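Local coordinates for protein pectate lyase (Pectobacterium carotovorum, PDB 4U49) that cleaves pectate by calcium-dependent elimination and probably also depolymerises highly methylated pectins, attacking within the polysaccharide chain, at residues Ala128-Lys133 with Ala162-Leu167; Ser150-Pro155 with Ile195-Ala200; Asn268-Ser273 with Val293-Asp298. One frame throughout, in Å; residues are numbered along the deposited sequence.

Interaction 1: Ala128-Lys133 with Ala162-Leu167; sequences AVIKDK and ATIKNL
Ile130, the last inward-facing residue of strand 128-131, sends its two branches to different partners. Its CG2, anti to the backbone N, meets the methyl of Ala162, with CG2 and CB 3.9 Å apart. CG1 lies beside the backbone N (chi1 -58°) and carries CD1 toward Ile164, where the two CD1 atoms come tip to tip at 4.3 Å. Branched aliphatic chains suit this buried side, where Ile130 also touches Val135. Lys131 points away, keeping its charge outside. At Asp132 the chain turns with positive phi, a conformation that aspartate tolerates better than most residues, and OD1 accepts a bond from Asn161. This is a corner of the right-handed parallel beta-helix of the polysaccharide lyase 3 family, where strand 128-131 gives way to strand 134-136 and the turn lies against the equivalent turn before strand 163-165. Lys133 keeps its side chain outside, its NZ paired with Glu123, while its backbone works inward. Thr163 N donates to Lys133 O over 2.9 Å, nearly straight at 168° and in the carbonyl plane. The small CB of Ala162 fits between two carbonyls, 3.2 Å from Lys133 O and 3.3 Å from Ile130 O.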
loop_
_atom_site.group_PDB
_atom_site.type_symbol
_atom_site.label_atom_id
_atom_site.label_comp_id
_atom_site.label_asym_id
_atom_site.label_seq_id
_atom_site.Cartn_x
_atom_site.Cartn_y
_atom_site.Cartn_z
ATOM N N ALA A 128 8.669 -16.729 -5.634
ATOM C CA ALA A 128 7.834 -17.279 -6.701
ATOM C C ALA A 128 7.606 -16.294 -7.842
ATOM O O ALA A 128 7.571 -15.080 -7.638
ATOM C CB ALA A 128 6.493 -17.730 -6.137
ATOM N N VAL A 129 7.457 -16.837 -9.047
ATOM C CA VAL A 129 7.040 -16.055 -10.202
ATOM C C VAL A 129 5.666 -16.546 -10.637
ATOM O O VAL A 129 5.504 -17.695 -11.048
ATOM C CB VAL A 129 8.034 -16.161 -11.375
ATOM C CG1 VAL A 129 7.506 -15.406 -12.583
ATOM C CG2 VAL A 129 9.396 -15.629 -10.971
ATOM N N ILE A 130 4.674 -15.671 -10.526
ATOM C CA ILE A 130 3.289 -16.038 -10.778
ATOM C C ILE A 130 2.776 -15.325 -12.021
ATOM O O ILE A 130 2.883 -14.103 -12.128
ATOM C CB ILE A 130 2.406 -15.693 -9.570
ATOM C CG1 ILE A 130 2.918 -16.414 -8.321
ATOM C CG2 ILE A 130 0.954 -16.043 -9.844
ATOM C CD1 ILE A 130 2.324 -15.896 -7.032
ATOM N N LYS A 131 2.228 -16.093 -12.960
ATOM C CA LYS A 131 1.836 -15.548 -14.260
ATOM C C LYS A 131 0.375 -15.807 -14.613
ATOM O O LYS A 131 -0.122 -16.924 -14.458
ATOM C CB LYS A 131 2.715 -16.130 -15.369
ATOM C CG LYS A 131 4.138 -16.452 -14.957
ATOM C CD LYS A 131 4.849 -17.220 -16.059
ATOM C CE LYS A 131 5.910 -18.151 -15.493
ATOM N NZ LYS A 131 7.210 -17.456 -15.290
ATOM N N ASP A 132 -0.295 -14.760 -15.092
ATOM C CA ASP A 132 -1.631 -14.857 -15.678
ATOM C C ASP A 132 -2.642 -15.592 -14.805
ATOM O O ASP A 132 -3.445 -16.379 -15.304
ATOM C CB ASP A 132 -1.546 -15.541 -17.048
ATOM C CG ASP A 132 -0.673 -14.781 -18.021
ATOM O OD1 ASP A 132 -0.824 -13.546 -18.114
ATOM O OD2 ASP A 132 0.170 -15.414 -18.689
ATOM N N LYS A 133 -2.606 -15.331 -13.503
ATOM C CA LYS A 133 -3.544 -15.963 -12.588
ATOM C C LYS A 133 -3.628 -15.211 -11.269
ATOM O O LYS A 133 -2.828 -14.316 -10.998
ATOM C CB LYS A 133 -3.151 -17.420 -12.327
ATOM C CG LYS A 133 -1.898 -17.583 -11.492
ATOM C CD LYS A 133 -1.474 -19.038 -11.412
ATOM C CE LYS A 133 -1.102 -19.581 -12.783
ATOM N NZ LYS A 133 -0.564 -20.963 -12.697
ATOM N N ALA A 162 -0.586 -10.779 -13.099
ATOM C CA ALA A 162 -1.120 -11.676 -12.076
ATOM C C ALA A 162 -1.545 -10.952 -10.799
ATOM O O ALA A 162 -1.195 -9.795 -10.580
ATOM C CB ALA A 162 -0.094 -12.750 -11.746
ATOM N N THR A 163 -2.300 -11.652 -9.959
ATOM C CA THR A 163 -2.802 -11.083 -8.716
ATOM C C THR A 163 -2.384 -11.935 -7.526
ATOM O O THR A 163 -2.424 -13.163 -7.585
ATOM C CB THR A 163 -4.342 -10.956 -8.744
ATOM O OG1 THR A 163 -4.721 -10.003 -9.742
ATOM C CG2 THR A 163 -4.883 -10.504 -7.395
ATOM N N ILE A 164 -1.971 -11.281 -6.446
ATOM C CA ILE A 164 -1.676 -11.994 -5.215
ATOM C C ILE A 164 -2.477 -11.369 -4.077
ATOM O O ILE A 164 -2.661 -10.152 -4.029
ATOM C CB ILE A 164 -0.159 -11.984 -4.899
ATOM C CG1 ILE A 164 0.163 -12.954 -3.760
ATOM C CG2 ILE A 164 0.332 -10.576 -4.592
ATOM C CD1 ILE A 164 1.623 -13.334 -3.689
ATOM N N LYS A 165 -2.990 -12.206 -3.182
ATOM C CA LYS A 165 -3.787 -11.698 -2.075
ATOM C C LYS A 165 -3.525 -12.429 -0.763
ATOM O O LYS A 165 -3.069 -13.573 -0.756
ATOM C CB LYS A 165 -5.280 -11.759 -2.416
ATOM C CG LYS A 165 -5.806 -13.145 -2.727
ATOM C CD LYS A 165 -7.280 -13.092 -3.110
ATOM C CE LYS A 165 -7.500 -12.176 -4.304
ATOM N NZ LYS A 165 -8.926 -12.160 -4.740
ATOM N N ASN A 166 -3.800 -11.734 0.339
ATOM C CA ASN A 166 -3.726 -12.301 1.683
ATOM C C ASN A 166 -2.340 -12.849 2.020
ATOM O O ASN A 166 -2.169 -14.046 2.241
ATOM C CB ASN A 166 -4.785 -13.393 1.834
ATOM C CG ASN A 166 -6.164 -12.915 1.425
ATOM O OD1 ASN A 166 -6.528 -11.765 1.667
ATOM N ND2 ASN A 166 -6.939 -13.793 0.798
ATOM N N LEU A 167 -1.358 -11.957 2.065
ATOM C CA LEU A 167 0.027 -12.352 2.282
ATOM C C LEU A 167 0.717 -11.455 3.297
ATOM O O LEU A 167 0.506 -10.241 3.316
ATOM C CB LEU A 167 0.800 -12.326 0.959
ATOM C CG LEU A 167 2.310 -12.580 1.026
ATOM C CD1 LEU A 167 2.607 -14.010 1.458
ATOM C CD2 LEU A 167 2.973 -12.266 -0.309
#

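Interaction 2: Ser150-Pro155 with Ile195-Ala200; sequences SDKQPP and ICEDAA
The amide of Gln153 and the carboxylate of Glu197 lie with their planes only 22° apart, yet they are not paired with each other. On one side of the amide plane, beyond its polar atoms, stands the sulphur of Cys196, with SG 3.5 Å from Gln153 NE2 and 3.7 Å from Gln153 OE1. Gln153 OE1 is itself held by the backbone N of Ser147. Both segments are loops projecting from the parallel beta-helix, and the disulfide of Cys196 with Cys146 fastens 195-200 to the chain just ahead of 150-155. Ile195, just before Cys196, is a calcium ligand of this protein, although no ion is bound in this chain.

Glutamate suits its place because its fully extended chain, with CG anti to the backbone N (chi1 -174°), spans the distance between the loops. Lys152 crosses it at about a right angle, laying CD 3.6 Å from Glu197 OE2. Lys152 NZ stays 4.8 Å from Glu197 OE2, too far for a salt bridge, though the opposite charges may still favour the approach. Asp176 is close to Glu197 OE1 and would tend to raise the glutamate's pKa. A backbone bond probably offsets part of this crowding: Gln153 N donates to Glu197 OE1 over 2.9 Å at 157°, entering through the syn lone pair, while CG of Gln153 rests 3.4 Å from the same OE1.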
loop_
_atom_site.group_PDB
_atom_site.type_symbol
_atom_site.label_atom_id
_atom_site.label_comp_id
_atom_site.label_asym_id
_atom_site.label_seq_id
_atom_site.Cartn_x
_atom_site.Cartn_y
_atom_site.Cartn_z
ATOM N N SER A 150 22.419 -0.984 -0.843
ATOM C CA SER A 150 21.585 -0.217 -1.765
ATOM C C SER A 150 21.287 -0.962 -3.065
ATOM O O SER A 150 20.332 -0.633 -3.770
ATOM C CB SER A 150 22.249 1.124 -2.080
ATOM O OG SER A 150 22.429 1.891 -0.902
ATOM N N ASP A 151 22.105 -1.961 -3.381
ATOM C CA ASP A 151 21.943 -2.719 -4.618
ATOM C C ASP A 151 20.606 -3.458 -4.657
ATOM O O ASP A 151 19.999 -3.712 -3.617
ATOM C CB ASP A 151 23.098 -3.707 -4.789
ATOM C CG ASP A 151 24.450 -3.090 -4.463
ATOM O OD1 ASP A 151 24.730 -1.979 -4.960
ATOM O OD2 ASP A 151 25.235 -3.712 -3.714
ATOM N N LYS A 152 20.156 -3.795 -5.863
ATOM C CA LYS A 152 18.862 -4.445 -6.056
ATOM C C LYS A 152 18.799 -5.810 -5.382
ATOM O O LYS A 152 19.666 -6.660 -5.591
ATOM C CB LYS A 152 18.555 -4.594 -7.548
ATOM C CG LYS A 152 18.501 -3.282 -8.318
ATOM C CD LYS A 152 17.296 -2.448 -7.912
ATOM C CE LYS A 152 17.190 -1.184 -8.755
ATOM N NZ LYS A 152 18.293 -0.225 -8.464
ATOM N N GLN A 153 17.763 -6.012 -4.575
ATOM C CA GLN A 153 17.549 -7.282 -3.894
ATOM C C GLN A 153 16.451 -8.066 -4.609
ATOM O O GLN A 153 15.640 -7.482 -5.328
ATOM C CB GLN A 153 17.190 -7.040 -2.423
ATOM C CG GLN A 153 18.138 -6.072 -1.723
ATOM C CD GLN A 153 17.970 -6.057 -0.214
ATOM O OE1 GLN A 153 17.755 -7.096 0.412
ATOM N NE2 GLN A 153 18.070 -4.873 0.377
ATOM N N PRO A 154 16.433 -9.397 -4.439
ATOM C CA PRO A 154 15.396 -10.180 -5.119
ATOM C C PRO A 154 14.001 -9.900 -4.574
ATOM O O PRO A 154 13.844 -9.683 -3.378
ATOM C CB PRO A 154 15.808 -11.631 -4.845
ATOM C CG PRO A 154 16.699 -11.566 -3.653
ATOM C CD PRO A 154 17.406 -10.252 -3.737
ATOM N N PRO A 155 12.995 -9.885 -5.454
ATOM C CA PRO A 155 11.611 -9.750 -4.989
ATOM C C PRO A 155 11.159 -10.996 -4.235
ATOM O O PRO A 155 11.574 -12.101 -4.583
ATOM C CB PRO A 155 10.816 -9.565 -6.285
ATOM C CG PRO A 155 11.676 -10.155 -7.350
ATOM C CD PRO A 155 13.093 -9.928 -6.922
ATOM N N ILE A 195 9.266 -2.891 5.697
ATOM C CA ILE A 195 9.785 -2.659 4.355
ATOM C C ILE A 195 11.306 -2.719 4.353
ATOM O O ILE A 195 11.961 -2.052 5.150
ATOM C CB ILE A 195 9.345 -1.296 3.790
ATOM C CG1 ILE A 195 7.824 -1.245 3.631
ATOM C CG2 ILE A 195 10.025 -1.029 2.448
ATOM C CD1 ILE A 195 7.318 0.079 3.098
ATOM N N CYS A 196 11.857 -3.538 3.466
ATOM C CA CYS A 196 13.303 -3.615 3.300
ATOM C C CYS A 196 13.752 -2.597 2.248
ATOM O O CYS A 196 14.023 -1.444 2.582
ATOM C CB CYS A 196 13.721 -5.036 2.920
ATOM S SG CYS A 196 15.509 -5.289 2.731
ATOM N N GLU A 197 13.809 -3.005 0.983
ATOM C CA GLU A 197 14.194 -2.082 -0.087
ATOM C C GLU A 197 12.988 -1.275 -0.573
ATOM O O GLU A 197 12.923 -0.061 -0.383
ATOM C CB GLU A 197 14.834 -2.836 -1.257
ATOM C CG GLU A 197 15.383 -1.916 -2.338
ATOM C CD GLU A 197 15.976 -2.665 -3.519
ATOM O OE1 GLU A 197 16.110 -3.904 -3.442
ATOM O OE2 GLU A 197 16.312 -2.008 -4.527
ATOM N N ASP A 198 12.043 -1.959 -1.211
ATOM C CA ASP A 198 10.766 -1.362 -1.591
ATOM C C ASP A 198 9.633 -2.246 -1.085
ATOM O O ASP A 198 9.846 -3.416 -0.767
ATOM C CB ASP A 198 10.653 -1.198 -3.110
ATOM C CG ASP A 198 11.708 -0.274 -3.684
ATOM O OD1 ASP A 198 11.472 0.951 -3.711
ATOM O OD2 ASP A 198 12.764 -0.771 -4.121
ATOM N N ALA A 199 8.428 -1.695 -1.019
ATOM C CA ALA A 199 7.257 -2.511 -0.721
ATOM C C ALA A 199 6.752 -3.154 -2.005
ATOM O O ALA A 199 6.461 -4.352 -2.047
ATOM C CB ALA A 199 6.163 -1.678 -0.066
ATOM N N ALA A 200 6.664 -2.352 -3.060
ATOM C CA ALA A 200 6.190 -2.836 -4.348
ATOM C C ALA A 200 6.836 -2.057 -5.486
ATOM O O ALA A 200 7.105 -0.862 -5.360
ATOM C CB ALA A 200 4.674 -2.740 -4.429
#

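Interaction 3: Asn268-Ser273 with Val293-Asp298; sequences NLTIIS and VAEIRD
The firmest part of this contact is the backbone between strands 268-271 and 294-296, which run parallel, their directions differing by 3°, and pair residue for residue. Amides and carbonyls alternate across the gap: Leu269 N binds Val293 O, Glu295 N binds Leu269 O over 2.8 Å, Ile271 N binds Glu295 O over 2.7 Å, and Arg297 N binds Ile271 O almost along the carbonyl axis. Asn268 continues the series at its start by using a side chain as though it were main chain, OD1 taking the N-H of Val293 in the carbonyl plane at 3.0 Å.

The face bearing Leu269, Ile271, Ala294 and Ile296 is buried. Ile271 and Ile296 lie side by side with matching first torsions, CG1 beside the backbone N in each, so that Ile271 CD1 fits 3.9 Å from Ile296 CG1. Leu269 touches Trp254, Ile271 touches Leu253, and Ala294 touches Val286, in an interior that suits apolar chains.

The face of Thr270 and Glu295 is polar and opens to solvent toward Arg297, although Thr270 itself is buried. Thr270 OG1 is bound by His237, while its CG2 sits over one face of the Arg297 guanidinium, 3.8 Å from NH2. The long chain of Arg297, bent at chi3, brings NH1 to 2.6 Å from Glu295 OE2, a salt bridge whose hydrogen bond is weak, bent to 125°. Farther along, at the turn, Ser273 CB touches Asp298 OD2 at 3.7 Å, and each polar end has another partner, Asn243 for Ser273 OG and Arg300 for Asp298. Aliphatic residues stacked in register within, polar and charged ones outside, and turns repeating at Ile272 and Arg297 are the marks of successive coils of a parallel beta-helix.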
loop_
_atom_site.group_PDB
_atom_site.type_symbol
_atom_site.label_atom_id
_atom_site.label_comp_id
_atom_site.label_asym_id
_atom_site.label_seq_id
_atom_site.Cartn_x
_atom_site.Cartn_y
_atom_site.Cartn_z
ATOM N N ASN A 268 2.739 7.413 -14.062
ATOM C CA ASN A 268 1.517 7.875 -13.417
ATOM C C ASN A 268 1.210 7.189 -12.093
ATOM O O ASN A 268 1.457 5.996 -11.920
ATOM C CB ASN A 268 0.333 7.699 -14.368
ATOM C CG ASN A 268 0.484 8.514 -15.633
ATOM O OD1 ASN A 268 0.963 9.646 -15.600
ATOM N ND2 ASN A 268 0.083 7.938 -16.759
ATOM N N LEU A 269 0.669 7.968 -11.165
ATOM C CA LEU A 269 0.234 7.468 -9.866
ATOM C C LEU A 269 -1.190 7.916 -9.592
ATOM O O LEU A 269 -1.521 9.085 -9.776
ATOM C CB LEU A 269 1.152 7.971 -8.749
ATOM C CG LEU A 269 0.700 7.644 -7.319
ATOM C CD1 LEU A 269 0.962 6.182 -6.985
ATOM C CD2 LEU A 269 1.360 8.560 -6.290
ATOM N N THR A 270 -2.036 6.992 -9.158
ATOM C CA THR A 270 -3.359 7.376 -8.692
ATOM C C THR A 270 -3.600 6.839 -7.292
ATOM O O THR A 270 -3.588 5.629 -7.066
ATOM C CB THR A 270 -4.471 6.877 -9.629
ATOM O OG1 THR A 270 -4.279 7.430 -10.937
ATOM C CG2 THR A 270 -5.831 7.306 -9.103
ATOM N N ILE A 271 -3.797 7.748 -6.347
ATOM C CA ILE A 271 -4.172 7.355 -5.001
ATOM C C ILE A 271 -5.675 7.522 -4.869
ATOM O O ILE A 271 -6.169 8.638 -4.735
ATOM C CB ILE A 271 -3.464 8.191 -3.919
ATOM C CG1 ILE A 271 -1.946 8.054 -4.027
ATOM C CG2 ILE A 271 -3.934 7.770 -2.533
ATOM C CD1 ILE A 271 -1.200 8.897 -3.013
ATOM N N ILE A 272 -6.403 6.414 -4.941
ATOM C CA ILE A 272 -7.851 6.461 -4.775
ATOM C C ILE A 272 -8.181 6.665 -3.296
ATOM O O ILE A 272 -9.025 7.490 -2.943
ATOM C CB ILE A 272 -8.523 5.185 -5.312
ATOM C CG1 ILE A 272 -8.191 5.007 -6.799
ATOM C CG2 ILE A 272 -10.030 5.246 -5.095
ATOM C CD1 ILE A 272 -8.941 3.874 -7.478
ATOM N N SER A 273 -7.491 5.924 -2.436
ATOM C CA SER A 273 -7.611 6.110 -0.994
ATOM C C SER A 273 -6.422 5.486 -0.273
ATOM O O SER A 273 -6.026 4.359 -0.567
ATOM C CB SER A 273 -8.919 5.511 -0.472
ATOM O OG SER A 273 -8.987 4.128 -0.762
ATOM N N VAL A 293 1.615 12.206 -14.101
ATOM C CA VAL A 293 0.417 12.667 -13.418
ATOM C C VAL A 293 0.205 11.925 -12.104
ATOM O O VAL A 293 0.086 10.701 -12.081
ATOM C CB VAL A 293 -0.843 12.500 -14.295
ATOM C CG1 VAL A 293 -2.088 12.827 -13.489
ATOM C CG2 VAL A 293 -0.759 13.393 -15.528
ATOM N N ALA A 294 0.172 12.680 -11.011
ATOM C CA ALA A 294 -0.251 12.152 -9.723
ATOM C C ALA A 294 -1.672 12.612 -9.435
ATOM O O ALA A 294 -1.925 13.804 -9.253
ATOM C CB ALA A 294 0.689 12.597 -8.615
ATOM N N GLU A 295 -2.601 11.665 -9.409
ATOM C CA GLU A 295 -3.984 11.971 -9.078
ATOM C C GLU A 295 -4.307 11.412 -7.696
ATOM O O GLU A 295 -4.158 10.217 -7.452
ATOM C CB GLU A 295 -4.933 11.404 -10.136
ATOM C CG GLU A 295 -6.402 11.700 -9.867
ATOM C CD GLU A 295 -7.278 11.500 -11.089
ATOM O OE1 GLU A 295 -6.812 10.885 -12.072
ATOM O OE2 GLU A 295 -8.438 11.966 -11.068
ATOM N N ILE A 296 -4.733 12.284 -6.790
ATOM C CA ILE A 296 -4.957 11.896 -5.402
ATOM C C ILE A 296 -6.355 12.294 -4.943
ATOM O O ILE A 296 -6.721 13.467 -5.003
ATOM C CB ILE A 296 -3.910 12.532 -4.473
ATOM C CG1 ILE A 296 -2.506 12.077 -4.885
ATOM C CG2 ILE A 296 -4.204 12.183 -3.017
ATOM C CD1 ILE A 296 -1.388 12.923 -4.318
ATOM N N ARG A 297 -7.129 11.315 -4.481
ATOM C CA ARG A 297 -8.547 11.541 -4.189
ATOM C C ARG A 297 -8.884 11.581 -2.701
ATOM O O ARG A 297 -9.597 12.473 -2.242
ATOM C CB ARG A 297 -9.409 10.460 -4.849
ATOM C CG ARG A 297 -9.198 10.275 -6.339
ATOM C CD ARG A 297 -10.415 9.595 -6.959
ATOM N NE ARG A 297 -10.058 8.643 -8.008
ATOM C CZ ARG A 297 -9.755 8.982 -9.258
ATOM N NH1 ARG A 297 -9.757 10.257 -9.619
ATOM N NH2 ARG A 297 -9.441 8.047 -10.145
ATOM N N ASP A 298 -8.389 10.604 -1.953
ATOM C CA ASP A 298 -8.791 10.446 -0.559
ATOM C C ASP A 298 -7.593 10.046 0.294
ATOM O O ASP A 298 -7.412 8.882 0.640
ATOM C CB ASP A 298 -9.921 9.412 -0.452
ATOM C CG ASP A 298 -10.341 9.128 0.982
ATOM O OD1 ASP A 298 -10.049 9.943 1.880
ATOM O OD2 ASP A 298 -10.976 8.074 1.206
#

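In the fold
Interactions 1 and 3 both join the stacked coils of the beta-helix, with centres 24 Å apart, and each is partly buried, with a buried apolar side. Interaction 3 pairs whole strands and is joined by repeated backbone bonds, whereas interaction 1 meets at a corner and has one such bond and a few methyl contacts. Interaction 2 lies at the surface between loops, near the residues that bind calcium, and rests on one bond from a backbone N-H to a carboxylate, with a side-chain amide beside a disulfide sulphur. Its segments alternate in sequence with those of interaction 1, yet the nearest atoms stay about 6 Å apart. Interaction 3 comes later in the chain than both, away from the calcium-binding residues.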